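Local coordinates for protein putative DsbA oxidoreductase SCO1869 (Streptomyces coelicolor A3, PDB 3GL5) that is probably a thiol-disulfide oxidoreductase of the DsbA family, with a thioredoxin-type fold, though its physiological role is not established, at residues P47-D52 / R95-T100; A74-L79 / L88-R93. All coordinates share one frame; numbering follows the deposited sequence.

How the interactions relate
Interactions 1 and 2 lie with their centres about 20 Å apart, yet they meet through one side chain. R95, at the start of the 95-100 segment of interaction 1, sends NH2 to within 3.3 Å of E76 OE1, a salt bridge to the helix of interaction 2, and weakly toward the hydroxyl of Y90. The same guanidinium and the H97 ring hold an acetate ion, probably from the crystallisation liquor, and the side chain of Y90 is about 5 Å from it. Both contacts approach the probable redox site: H97 is in the neighbourhood of the C13–C16 disulfide, and L79 and Y90 of interaction 2 touch P14, between the two cysteines.

Interaction 1: P47-D52 / R95-T100; sequences PGRAKD and RDHGST. With ACT (acetate ion), chain C.
H97 CD2 stands over the centre of one face of the R49 guanidinium, 3.9 Å from R49 CZ. The two planes are 87° apart, so the imidazole meets it edge-on. Acetate lies at the edge of both the H97 ring and the R95 guanidinium: H97 ND1 donates a 2.6 Å hydrogen bond to acetate O, R95 NH2 a 2.6 Å bond and R95 NH1 a weak one to acetate OXT. R95 and H97 thus hold one oxygen each of a small anion. R49 suits its place because it is long: with CG anti to the backbone N (chi1 -175°) and the chain extended to NE, CD passes 3.5 Å from S99 N. No hydrogen bond joins the segments; R49 NE donates to D53 O and NH1 forms a salt bridge with D46. An alanine here would probably leave D46 without its charged mate, D53 O without the NE donor and the H97 edge without the guanidinium it meets. Small S99 lets the chains come close, its CB 3.8 Å from A50 O. The arrangement is surface packing in a DsbA-like thioredoxin domain, joining the loop after strand 36-42 to the segment leading into helix 101-111.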
ATOM      1  N   PRO A  47     -17.582  14.198  -8.765  1.00 28.76           N
ATOM      2  CA  PRO A  47     -17.689  12.846  -9.338  1.00 28.77           C
ATOM      3  C   PRO A  47     -18.880  12.687 -10.304  1.00 29.01           C
ATOM      4  O   PRO A  47     -18.914  11.722 -11.099  1.00 28.25           O
ATOM      5  CB  PRO A  47     -17.893  11.957  -8.104  1.00 28.39           C
ATOM      6  CG  PRO A  47     -18.477  12.905  -7.039  1.00 27.67           C
ATOM      7  CD  PRO A  47     -17.952  14.261  -7.335  1.00 27.88           C
ATOM      8  N   GLY A  48     -19.845  13.603 -10.248  1.00 29.22           N
ATOM      9  CA  GLY A  48     -21.043  13.444 -11.057  1.00 29.78           C
ATOM     10  C   GLY A  48     -20.848  14.092 -12.401  1.00 30.37           C
ATOM     11  O   GLY A  48     -21.703  14.014 -13.237  1.00 30.78           O
ATOM     12  N   ARG A  49     -19.722  14.751 -12.609  1.00 31.08           N
ATOM     13  CA  ARG A  49     -19.527  15.494 -13.833  1.00 32.30           C
ATOM     14  C   ARG A  49     -19.411  14.557 -15.044  1.00 32.33           C
ATOM     15  O   ARG A  49     -18.885  13.466 -14.928  1.00 32.45           O
ATOM     16  CB  ARG A  49     -18.288  16.362 -13.709  1.00 31.99           C
ATOM     17  CG  ARG A  49     -18.098  17.233 -14.892  1.00 35.48           C
ATOM     18  CD  ARG A  49     -16.917  18.123 -14.722  1.00 39.12           C
ATOM     19  NE  ARG A  49     -17.077  19.301 -15.556  1.00 40.29           N
ATOM     20  CZ  ARG A  49     -17.669  20.429 -15.172  1.00 41.92           C
ATOM     21  NH1 ARG A  49     -18.170  20.553 -13.943  1.00 37.76           N
ATOM     22  NH2 ARG A  49     -17.749  21.434 -16.043  1.00 42.38           N
ATOM     23  N   ALA A  50     -19.933  14.974 -16.196  1.00 32.75           N
ATOM     24  CA  ALA A  50     -19.877  14.158 -17.419  1.00 32.48           C
ATOM     25  C   ALA A  50     -18.535  14.277 -18.127  1.00 32.82           C
ATOM     26  O   ALA A  50     -17.929  15.348 -18.174  1.00 32.29           O
ATOM     27  CB  ALA A  50     -21.009  14.517 -18.360  1.00 31.82           C
ATOM     28  N   LYS A  51     -18.071  13.179 -18.701  1.00 33.85           N
ATOM     29  CA  LYS A  51     -16.769  13.223 -19.344  1.00 35.30           C
ATOM     30  C   LYS A  51     -16.688  14.324 -20.407  1.00 35.73           C
ATOM     31  O   LYS A  51     -15.672  14.988 -20.526  1.00 36.07           O
ATOM     32  CB  LYS A  51     -16.369  11.859 -19.903  1.00 35.59           C
ATOM     33  CG  LYS A  51     -14.884  11.823 -20.327  1.00 38.07           C
ATOM     34  CD  LYS A  51     -14.331  10.382 -20.403  1.00 39.24           C
ATOM     35  CE  LYS A  51     -14.467   9.778 -21.772  1.00 37.25           C
ATOM     36  NZ  LYS A  51     -13.582  10.501 -22.728  1.00 38.12           N
ATOM     37  N   ASP A  52     -17.757  14.556 -21.156  1.00 35.82           N
ATOM     38  CA  ASP A  52     -17.687  15.558 -22.211  1.00 36.80           C
ATOM     39  C   ASP A  52     -18.006  16.961 -21.723  1.00 36.34           C
ATOM     40  O   ASP A  52     -18.168  17.870 -22.517  1.00 36.97           O
ATOM     41  CB  ASP A  52     -18.595  15.193 -23.395  1.00 37.49           C
ATOM     42  CG  ASP A  52     -20.071  15.414 -23.090  1.00 40.50           C
ATOM     43  OD1 ASP A  52     -20.478  15.312 -21.905  1.00 42.52           O
ATOM     44  OD2 ASP A  52     -20.825  15.693 -24.050  1.00 46.55           O
ATOM     45  N   ARG A  95      -6.923  28.036 -18.500  1.00 32.90           N
ATOM     46  CA  ARG A  95      -7.042  26.666 -17.985  1.00 32.11           C
ATOM     47  C   ARG A  95      -8.476  26.175 -18.137  1.00 31.91           C
ATOM     48  O   ARG A  95      -9.425  26.972 -18.209  1.00 30.67           O
ATOM     49  CB  ARG A  95      -6.624  26.595 -16.530  1.00 32.11           C
ATOM     50  CG  ARG A  95      -5.084  26.845 -16.257  1.00 33.55           C
ATOM     51  CD  ARG A  95      -4.602  26.181 -14.940  1.00 30.33           C
ATOM     52  NE  ARG A  95      -5.429  26.562 -13.792  1.00 28.64           N
ATOM     53  CZ  ARG A  95      -6.464  25.852 -13.340  1.00 32.47           C
ATOM     54  NH1 ARG A  95      -6.820  24.707 -13.936  1.00 31.32           N
ATOM     55  NH2 ARG A  95      -7.155  26.303 -12.285  1.00 32.02           N
ATOM     56  N   ASP A  96      -8.612  24.861 -18.260  1.00 31.58           N
ATOM     57  CA  ASP A  96      -9.913  24.242 -18.369  1.00 31.77           C
ATOM     58  C   ASP A  96     -10.099  23.289 -17.200  1.00 32.41           C
ATOM     59  O   ASP A  96      -9.190  23.091 -16.366  1.00 33.08           O
ATOM     60  CB  ASP A  96     -10.108  23.564 -19.731  1.00 30.72           C
ATOM     61  CG  ASP A  96      -9.185  22.345 -19.944  1.00 32.56           C
ATOM     62  OD1 ASP A  96      -8.175  22.164 -19.232  1.00 29.90           O
ATOM     63  OD2 ASP A  96      -9.477  21.555 -20.868  1.00 32.24           O
ATOM     64  N   HIS A  97     -11.289  22.713 -17.123  1.00 32.64           N
ATOM     65  CA  HIS A  97     -11.677  21.941 -15.986  1.00 32.92           C
ATOM     66  C   HIS A  97     -12.713  20.912 -16.434  1.00 32.48           C
ATOM     67  O   HIS A  97     -13.627  21.252 -17.173  1.00 31.25           O
ATOM     68  CB  HIS A  97     -12.274  22.901 -14.958  1.00 33.95           C
ATOM     69  CG  HIS A  97     -12.976  22.221 -13.836  1.00 36.88           C
ATOM     70  ND1 HIS A  97     -12.471  22.195 -12.550  1.00 44.49           N
ATOM     71  CD2 HIS A  97     -14.157  21.561 -13.790  1.00 40.65           C
ATOM     72  CE1 HIS A  97     -13.308  21.532 -11.764  1.00 43.62           C
ATOM     73  NE2 HIS A  97     -14.329  21.126 -12.497  1.00 42.68           N
ATOM     74  N   GLY A  98     -12.587  19.670 -15.952  1.00 32.25           N
ATOM     75  CA  GLY A  98     -13.504  18.585 -16.339  1.00 31.14           C
ATOM     76  C   GLY A  98     -13.519  17.411 -15.371  1.00 31.65           C
ATOM     77  O   GLY A  98     -13.037  17.494 -14.224  1.00 31.00           O
ATOM     78  N   SER A  99     -14.117  16.320 -15.828  1.00 31.19           N
ATOM     79  CA  SER A  99     -14.217  15.099 -15.055  1.00 31.08           C
ATOM     80  C   SER A  99     -12.833  14.419 -14.915  1.00 29.63           C
ATOM     81  O   SER A  99     -12.043  14.422 -15.873  1.00 28.68           O
ATOM     82  CB  SER A  99     -15.215  14.167 -15.759  1.00 31.50           C
ATOM     83  OG  SER A  99     -14.954  12.809 -15.401  1.00 37.26           O
ATOM     84  N   THR A 100     -12.528  13.838 -13.746  1.00 27.97           N
ATOM     85  CA  THR A 100     -11.196  13.175 -13.531  1.00 27.25           C
ATOM     86  C   THR A 100     -11.306  11.663 -13.265  1.00 27.13           C
ATOM     87  O   THR A 100     -10.338  11.010 -12.890  1.00 26.21           O
ATOM     88  CB  THR A 100     -10.429  13.802 -12.357  1.00 27.16           C
ATOM     89  OG1 THR A 100     -11.262  13.772 -11.177  1.00 26.38           O
ATOM     90  CG2 THR A 100     -10.061  15.234 -12.684  1.00 26.89           C
TER
HETATM   91  C   ACT C 302      -9.783  23.758 -11.150  1.00 62.09           C
HETATM   92  O   ACT C 302      -9.980  22.847 -11.976  1.00 62.70           O
HETATM   93  OXT ACT C 302      -8.949  24.586 -11.527  1.00 60.82           O
HETATM   94  CH3 ACT C 302     -10.515  23.829  -9.830  1.00 62.57           C

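Interaction 2: A74-L79 / L88-R93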
ATOM      1  N   ALA A  74      -7.534  37.270 -10.337  1.00 32.95           N
ATOM      2  CA  ALA A  74      -6.657  37.490  -9.174  1.00 33.87           C
ATOM      3  C   ALA A  74      -6.355  36.222  -8.372  1.00 34.74           C
ATOM      4  O   ALA A  74      -5.235  36.031  -7.917  1.00 33.79           O
ATOM      5  CB  ALA A  74      -7.214  38.554  -8.251  1.00 34.21           C
ATOM      6  N   GLY A  75      -7.355  35.361  -8.196  1.00 35.33           N
ATOM      7  CA  GLY A  75      -7.121  34.089  -7.526  1.00 35.42           C
ATOM      8  C   GLY A  75      -6.097  33.300  -8.307  1.00 35.44           C
ATOM      9  O   GLY A  75      -5.174  32.764  -7.727  1.00 37.31           O
ATOM     10  N   GLU A  76      -6.247  33.260  -9.634  1.00 35.10           N
ATOM     11  CA  GLU A  76      -5.352  32.514 -10.515  1.00 33.99           C
ATOM     12  C   GLU A  76      -3.933  33.076 -10.524  1.00 32.97           C
ATOM     13  O   GLU A  76      -2.950  32.303 -10.505  1.00 31.90           O
ATOM     14  CB  GLU A  76      -5.893  32.454 -11.945  1.00 34.24           C
ATOM     15  CG  GLU A  76      -7.119  31.560 -12.118  1.00 37.46           C
ATOM     16  CD  GLU A  76      -7.020  30.245 -11.368  1.00 39.46           C
ATOM     17  OE1 GLU A  76      -6.195  29.386 -11.740  1.00 37.64           O
ATOM     18  OE2 GLU A  76      -7.790  30.090 -10.389  1.00 42.96           O
ATOM     19  N   ASP A  77      -3.831  34.398 -10.557  1.00 30.82           N
ATOM     20  CA  ASP A  77      -2.529  35.065 -10.430  1.00 30.52           C
ATOM     21  C   ASP A  77      -1.881  34.700  -9.091  1.00 30.35           C
ATOM     22  O   ASP A  77      -0.702  34.361  -9.030  1.00 30.05           O
ATOM     23  CB  ASP A  77      -2.652  36.589 -10.571  1.00 30.43           C
ATOM     24  CG  ASP A  77      -3.111  37.017 -11.963  1.00 31.59           C
ATOM     25  OD1 ASP A  77      -3.131  36.216 -12.901  1.00 32.97           O
ATOM     26  OD2 ASP A  77      -3.489  38.184 -12.134  1.00 40.50           O
ATOM     27  N   ASN A  78      -2.658  34.732  -8.018  1.00 29.76           N
ATOM     28  CA  ASN A  78      -2.106  34.327  -6.755  1.00 29.50           C
ATOM     29  C   ASN A  78      -1.634  32.879  -6.744  1.00 29.09           C
ATOM     30  O   ASN A  78      -0.561  32.568  -6.216  1.00 29.78           O
ATOM     31  CB  ASN A  78      -3.092  34.501  -5.620  1.00 29.43           C
ATOM     32  CG  ASN A  78      -2.541  33.927  -4.331  1.00 30.23           C
ATOM     33  OD1 ASN A  78      -1.428  34.270  -3.918  1.00 29.34           O
ATOM     34  ND2 ASN A  78      -3.302  33.030  -3.696  1.00 32.97           N
ATOM     35  N   LEU A  79      -2.440  31.995  -7.323  1.00 27.86           N
ATOM     36  CA  LEU A  79      -2.074  30.595  -7.406  1.00 26.78           C
ATOM     37  C   LEU A  79      -0.805  30.427  -8.247  1.00 27.00           C
ATOM     38  O   LEU A  79       0.047  29.607  -7.938  1.00 27.03           O
ATOM     39  CB  LEU A  79      -3.246  29.780  -7.951  1.00 26.48           C
ATOM     40  CG  LEU A  79      -4.187  29.246  -6.853  1.00 26.24           C
ATOM     41  CD1 LEU A  79      -5.575  28.866  -7.442  1.00 27.21           C
ATOM     42  CD2 LEU A  79      -3.540  28.053  -6.191  1.00 25.74           C
ATOM     43  N   LEU A  88       6.940  24.951  -9.246  1.00 26.91           N
ATOM     44  CA  LEU A  88       5.934  24.425 -10.150  1.00 27.30           C
ATOM     45  C   LEU A  88       5.487  25.422 -11.177  1.00 27.27           C
ATOM     46  O   LEU A  88       5.182  26.555 -10.859  1.00 28.50           O
ATOM     47  CB  LEU A  88       4.686  23.992  -9.367  1.00 27.14           C
ATOM     48  CG  LEU A  88       4.832  23.062  -8.160  1.00 28.59           C
ATOM     49  CD1 LEU A  88       3.474  22.809  -7.466  1.00 27.59           C
ATOM     50  CD2 LEU A  88       5.490  21.744  -8.546  1.00 28.23           C
ATOM     51  N   ALA A  89       5.368  24.966 -12.405  1.00 27.79           N
ATOM     52  CA  ALA A  89       4.749  25.738 -13.461  1.00 28.03           C
ATOM     53  C   ALA A  89       3.233  25.795 -13.230  1.00 28.29           C
ATOM     54  O   ALA A  89       2.635  24.846 -12.704  1.00 28.17           O
ATOM     55  CB  ALA A  89       5.049  25.074 -14.795  1.00 27.90           C
ATOM     56  N   TYR A  90       2.608  26.897 -13.630  1.00 28.40           N
ATOM     57  CA  TYR A  90       1.174  27.080 -13.420  1.00 28.76           C
ATOM     58  C   TYR A  90       0.679  28.167 -14.376  1.00 30.33           C
ATOM     59  O   TYR A  90       1.035  29.340 -14.193  1.00 30.30           O
ATOM     60  CB  TYR A  90       0.904  27.512 -12.000  1.00 28.51           C
ATOM     61  CG  TYR A  90      -0.555  27.498 -11.636  1.00 28.95           C
ATOM     62  CD1 TYR A  90      -1.123  26.405 -10.990  1.00 32.98           C
ATOM     63  CD2 TYR A  90      -1.383  28.582 -11.948  1.00 28.59           C
ATOM     64  CE1 TYR A  90      -2.527  26.382 -10.636  1.00 32.20           C
ATOM     65  CE2 TYR A  90      -2.767  28.574 -11.624  1.00 30.65           C
ATOM     66  CZ  TYR A  90      -3.329  27.475 -10.973  1.00 31.21           C
ATOM     67  OH  TYR A  90      -4.665  27.479 -10.657  1.00 26.46           O
ATOM     68  N   ARG A  91      -0.096  27.784 -15.398  1.00 29.95           N
ATOM     69  CA  ARG A  91      -0.693  28.769 -16.322  1.00 31.15           C
ATOM     70  C   ARG A  91      -1.809  29.546 -15.673  1.00 31.10           C
ATOM     71  O   ARG A  91      -2.751  28.963 -15.154  1.00 29.96           O
ATOM     72  CB  ARG A  91      -1.221  28.107 -17.572  1.00 30.60           C
ATOM     73  CG  ARG A  91      -0.123  27.396 -18.270  1.00 33.92           C
ATOM     74  CD  ARG A  91      -0.646  26.563 -19.392  1.00 39.05           C
ATOM     75  NE  ARG A  91      -0.680  27.393 -20.581  1.00 46.27           N
ATOM     76  CZ  ARG A  91       0.409  27.748 -21.274  1.00 49.12           C
ATOM     77  NH1 ARG A  91       1.623  27.330 -20.911  1.00 50.04           N
ATOM     78  NH2 ARG A  91       0.281  28.527 -22.337  1.00 51.87           N
ATOM     79  N   THR A  92      -1.683  30.873 -15.684  1.00 32.24           N
ATOM     80  CA  THR A  92      -2.665  31.748 -15.021  1.00 33.22           C
ATOM     81  C   THR A  92      -3.800  32.162 -15.959  1.00 33.95           C
ATOM     82  O   THR A  92      -4.658  32.959 -15.581  1.00 34.48           O
ATOM     83  CB  THR A  92      -2.005  33.012 -14.415  1.00 33.08           C
ATOM     84  OG1 THR A  92      -1.212  33.662 -15.418  1.00 32.57           O
ATOM     85  CG2 THR A  92      -1.092  32.618 -13.271  1.00 34.78           C
ATOM     86  N   ARG A  93      -3.812  31.599 -17.164  1.00 33.93           N
ATOM     87  CA  ARG A  93      -4.793  31.932 -18.158  1.00 34.56           C
ATOM     88  C   ARG A  93      -5.201  30.716 -18.961  1.00 34.58           C
ATOM     89  O   ARG A  93      -4.373  29.862 -19.294  1.00 34.17           O
ATOM     90  CB  ARG A  93      -4.214  32.960 -19.127  1.00 35.03           C
ATOM     91  CG  ARG A  93      -4.943  34.256 -19.168  1.00 38.14           C
ATOM     92  CD  ARG A  93      -4.733  34.991 -17.892  1.00 43.03           C
ATOM     93  NE  ARG A  93      -5.179  36.368 -17.973  1.00 46.48           N
ATOM     94  CZ  ARG A  93      -4.773  37.302 -17.127  1.00 50.17           C
ATOM     95  NH1 ARG A  93      -5.208  38.555 -17.251  1.00 49.78           N
ATOM     96  NH2 ARG A  93      -3.929  36.973 -16.147  1.00 52.97           N
TER
HETATM   97  O   HOH W   1      -5.461  29.440 -14.130  1.00 45.61           O
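Helix 69-85 of the DsbA-like domain is packed here against the chain that returns along it toward strand 96-97, a helix-to-loop contact close to the start of helix 14-28. E76 and Y90 carry it. The Y90 hydroxyl donates a 2.7 Å hydrogen bond to E76 OE1, reaching the syn side of the carboxylate, 21° out of its plane. OE1 lies at the edge of the Y90 ring, near its plane. The E76 chain bends at chi2 (-42°), and a glutamate is long enough to carry its carboxylate from the helix to the tyrosine. A water donates to R91 O and also approaches OE1, though at a doubtfully short distance. L79 lies against one face of the Y90 ring, its C over that face but offset toward the rim and its CB 3.8 Å from Y90 CZ; L79 CD1 rests 3.6 Å from Y90 OH. L79 also touches P14 and W15, and the Y90 ring meets F128. Farther along, T92 turns its methyl CG2 to E76 O, 3.3 Å away, and D77 OD1 forms a salt bridge of 3.4 Å with R93 NH2. With Y90 and R95 both directed at OE1, the carboxylate of the buried E76 would probably be stabilised in its ionised form, while the bond to OE1 probably holds the rotation of the tyrosine hydroxyl.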